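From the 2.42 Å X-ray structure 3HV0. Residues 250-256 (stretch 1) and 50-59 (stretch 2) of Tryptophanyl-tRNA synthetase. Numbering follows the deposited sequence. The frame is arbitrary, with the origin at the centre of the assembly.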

# COMPACT_ATOMS: atom_id res chain seq x y z
N SER A 250 4.89 -19.85 -11.61
CA SER A 250 6.03 -20.32 -12.38
C SER A 250 6.68 -19.14 -13.10
O SER A 250 6.04 -18.13 -13.34
CB SER A 250 5.56 -21.31 -13.42
OG SER A 250 4.82 -22.31 -12.77
N SER A 251 7.93 -19.31 -13.50
CA SER A 251 8.61 -18.28 -14.23
C SER A 251 9.53 -18.83 -15.29
O SER A 251 9.96 -19.96 -15.21
CB SER A 251 9.38 -17.35 -13.26
OG SER A 251 10.04 -18.07 -12.25
N ILE A 252 9.78 -18.02 -16.31
CA ILE A 252 10.74 -18.29 -17.36
C ILE A 252 11.56 -17.01 -17.56
O ILE A 252 11.00 -15.93 -17.71
CB ILE A 252 10.02 -18.74 -18.66
CG1 ILE A 252 11.03 -19.17 -19.71
CG2 ILE A 252 9.09 -17.67 -19.18
CD1 ILE A 252 10.46 -20.28 -20.66
N HIS A 253 12.89 -17.14 -17.54
CA HIS A 253 13.77 -16.00 -17.29
C HIS A 253 14.69 -15.72 -18.46
O HIS A 253 15.27 -16.64 -19.01
CB HIS A 253 14.69 -16.26 -16.09
CG HIS A 253 14.02 -16.92 -14.93
ND1 HIS A 253 14.65 -17.90 -14.19
CD2 HIS A 253 12.80 -16.75 -14.38
CE1 HIS A 253 13.84 -18.29 -13.22
NE2 HIS A 253 12.71 -17.61 -13.31
N SER A 254 14.88 -14.43 -18.77
CA SER A 254 15.75 -14.03 -19.88
C SER A 254 17.05 -13.35 -19.46
O SER A 254 17.16 -12.76 -18.39
CB SER A 254 15.01 -13.12 -20.86
OG SER A 254 14.62 -11.92 -20.24
N ILE A 255 18.04 -13.47 -20.34
CA ILE A 255 19.33 -12.83 -20.17
C ILE A 255 19.21 -11.43 -20.77
O ILE A 255 18.55 -11.25 -21.80
CB ILE A 255 20.45 -13.64 -20.86
CG1 ILE A 255 21.82 -13.21 -20.34
CG2 ILE A 255 20.36 -13.51 -22.37
CD1 ILE A 255 22.14 -13.77 -18.96
N PHE A 256 19.83 -10.44 -20.13
CA PHE A 256 19.62 -9.03 -20.51
C PHE A 256 20.40 -8.68 -21.77
O PHE A 256 21.47 -9.23 -22.04
CB PHE A 256 19.86 -8.05 -19.33
CG PHE A 256 21.33 -7.76 -19.03
CD1 PHE A 256 21.94 -6.60 -19.54
CD2 PHE A 256 22.08 -8.61 -18.21
CE1 PHE A 256 23.29 -6.31 -19.26
CE2 PHE A 256 23.43 -8.32 -17.93
CZ PHE A 256 24.04 -7.17 -18.45
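Stretch 2, residues 50-59: FFRRNIFLSH

Stretch 2 comes out of a weakly bonded helix that includes about F50-R52, turns at N54 and becomes a strand at F56-H59, antiparallel to strand S250-S254. The strand axes make an angle of 149° and approach to 4.5 Å. The turn is a Schellman motif: N54 has phi/psi 56/42, N54 N bonds F51 O at 2.9 Å, and I55 N bonds F50 O at 3.0 Å. F56 N also bonds F50 O at 3.0 Å.

I252 lies opposite H59 (CA-CA 4.2 Å), a non-hydrogen-bonded pair, and H253 faces S58 (CA-CA 5.1 Å), where H253 N donates to S58 O at 2.8 Å and 162°. S254 then faces F56 (CA-CA 4.1 Å), so the register slips by one, a beta bulge. L57 (psi -12°) lies at this slip, and the bond from L57 N to H253 O is weak (3.2 Å, 135°). Beyond it, I255 N donates to I55 O at 2.7 Å and 162°.

I252, S254, F56 and H59 point to one sheet face, H253 and S58 to the other. With chi1 -85° (m) and chi2 88°, F56 lays its ring beneath S254: S254 CB sits 3.4 Å from the F56 ring centroid, 8° off the normal. Chi1 does not set the place of CB; the p rotamer leaves S254 OG farther out, 4.2 Å from the F56 centroid. The ring edge meets I252 O, 3.4 Å from F56 CE2. I252, t at both chi angles, touches both F51 (I252 CD1 to F51 CE1, 3.7 Å) and F56 (I252 CG1 to F56 CD2, 3.9 Å). On the other face, the m rotamer of H253 brings its ring face to H59 CA, 4.2 Å from the centroid, and H253 ND1 to 3.5 Å from S58 CB. Chi1 48° (p) brings L57 CD1 to 3.4 Å from H253 O. I255, its CA-to-CB bond pointing toward stretch 2, meets I55 (CG2-CG2 4.2 Å).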

# COMPACT_ATOMS: atom_id res chain seq x y z
N PHE A 50 14.03 -17.22 -29.09
CA PHE A 50 14.66 -16.96 -27.78
C PHE A 50 14.91 -18.25 -26.98
O PHE A 50 15.66 -18.25 -25.99
CB PHE A 50 13.87 -15.98 -26.90
CG PHE A 50 13.75 -14.59 -27.48
CD1 PHE A 50 14.64 -14.11 -28.44
CD2 PHE A 50 12.73 -13.76 -27.08
CE1 PHE A 50 14.50 -12.86 -28.96
CE2 PHE A 50 12.60 -12.49 -27.60
CZ PHE A 50 13.48 -12.05 -28.55
N PHE A 51 14.26 -19.33 -27.38
CA PHE A 51 14.51 -20.60 -26.76
C PHE A 51 15.80 -21.17 -27.32
O PHE A 51 16.75 -21.39 -26.56
CB PHE A 51 13.36 -21.57 -27.05
CG PHE A 51 12.14 -21.38 -26.17
CD1 PHE A 51 12.19 -21.67 -24.81
CD2 PHE A 51 10.92 -21.00 -26.72
CE1 PHE A 51 11.07 -21.57 -24.04
CE2 PHE A 51 9.80 -20.90 -25.94
CZ PHE A 51 9.88 -21.18 -24.60
N ARG A 52 15.83 -21.38 -28.64
CA ARG A 52 17.00 -21.94 -29.34
C ARG A 52 18.30 -21.22 -29.00
O ARG A 52 19.34 -21.85 -28.84
CB ARG A 52 16.80 -21.90 -30.87
CG ARG A 52 15.43 -22.38 -31.35
CD ARG A 52 15.44 -22.79 -32.84
NE ARG A 52 15.78 -21.68 -33.73
CZ ARG A 52 14.93 -20.77 -34.22
NH1 ARG A 52 13.63 -20.79 -33.91
NH2 ARG A 52 15.39 -19.82 -35.04
N ARG A 53 18.26 -19.90 -28.90
CA ARG A 53 19.47 -19.10 -28.72
C ARG A 53 19.82 -18.95 -27.23
O ARG A 53 20.78 -18.26 -26.89
CB ARG A 53 19.30 -17.71 -29.35
CG ARG A 53 18.67 -17.66 -30.75
CD ARG A 53 19.68 -17.84 -31.84
NE ARG A 53 19.08 -17.94 -33.18
CZ ARG A 53 18.70 -16.91 -33.93
NH1 ARG A 53 18.82 -15.65 -33.49
NH2 ARG A 53 18.19 -17.14 -35.13
N ASN A 54 19.04 -19.56 -26.35
CA ASN A 54 19.21 -19.46 -24.87
C ASN A 54 19.18 -18.01 -24.35
O ASN A 54 19.97 -17.63 -23.47
CB ASN A 54 20.48 -20.20 -24.39
CG ASN A 54 20.53 -21.65 -24.87
OD1 ASN A 54 19.60 -22.42 -24.68
ND2 ASN A 54 21.63 -22.02 -25.51
N ILE A 55 18.26 -17.23 -24.89
CA ILE A 55 18.02 -15.87 -24.44
C ILE A 55 17.07 -15.95 -23.26
O ILE A 55 17.25 -15.25 -22.27
CB ILE A 55 17.36 -14.99 -25.55
CG1 ILE A 55 18.22 -14.93 -26.82
CG2 ILE A 55 17.09 -13.57 -25.02
CD1 ILE A 55 19.41 -14.01 -26.74
N PHE A 56 16.02 -16.75 -23.41
CA PHE A 56 15.28 -17.28 -22.27
C PHE A 56 15.88 -18.64 -22.01
O PHE A 56 15.63 -19.60 -22.76
CB PHE A 56 13.77 -17.38 -22.56
CG PHE A 56 13.03 -16.11 -22.30
CD1 PHE A 56 12.90 -15.14 -23.29
CD2 PHE A 56 12.50 -15.84 -21.04
CE1 PHE A 56 12.23 -13.95 -23.02
CE2 PHE A 56 11.83 -14.67 -20.78
CZ PHE A 56 11.69 -13.72 -21.78
N LEU A 57 16.72 -18.71 -20.98
CA LEU A 57 17.52 -19.91 -20.71
C LEU A 57 17.10 -20.69 -19.47
O LEU A 57 17.52 -21.82 -19.29
CB LEU A 57 19.00 -19.54 -20.58
CG LEU A 57 19.48 -18.38 -19.70
CD1 LEU A 57 18.46 -17.88 -18.70
CD2 LEU A 57 20.74 -18.74 -18.97
N SER A 58 16.24 -20.08 -18.64
CA SER A 58 16.07 -20.52 -17.27
C SER A 58 14.59 -20.51 -16.87
O SER A 58 13.80 -19.78 -17.47
CB SER A 58 16.87 -19.58 -16.37
OG SER A 58 17.28 -20.26 -15.21
N HIS A 59 14.23 -21.33 -15.88
CA HIS A 59 12.85 -21.39 -15.40
C HIS A 59 12.70 -21.91 -13.96
O HIS A 59 13.61 -22.50 -13.40
CB HIS A 59 12.01 -22.26 -16.32
CG HIS A 59 12.30 -23.72 -16.19
ND1 HIS A 59 11.42 -24.61 -15.60
CD2 HIS A 59 13.38 -24.45 -16.54
CE1 HIS A 59 11.94 -25.82 -15.62
NE2 HIS A 59 13.13 -25.75 -16.18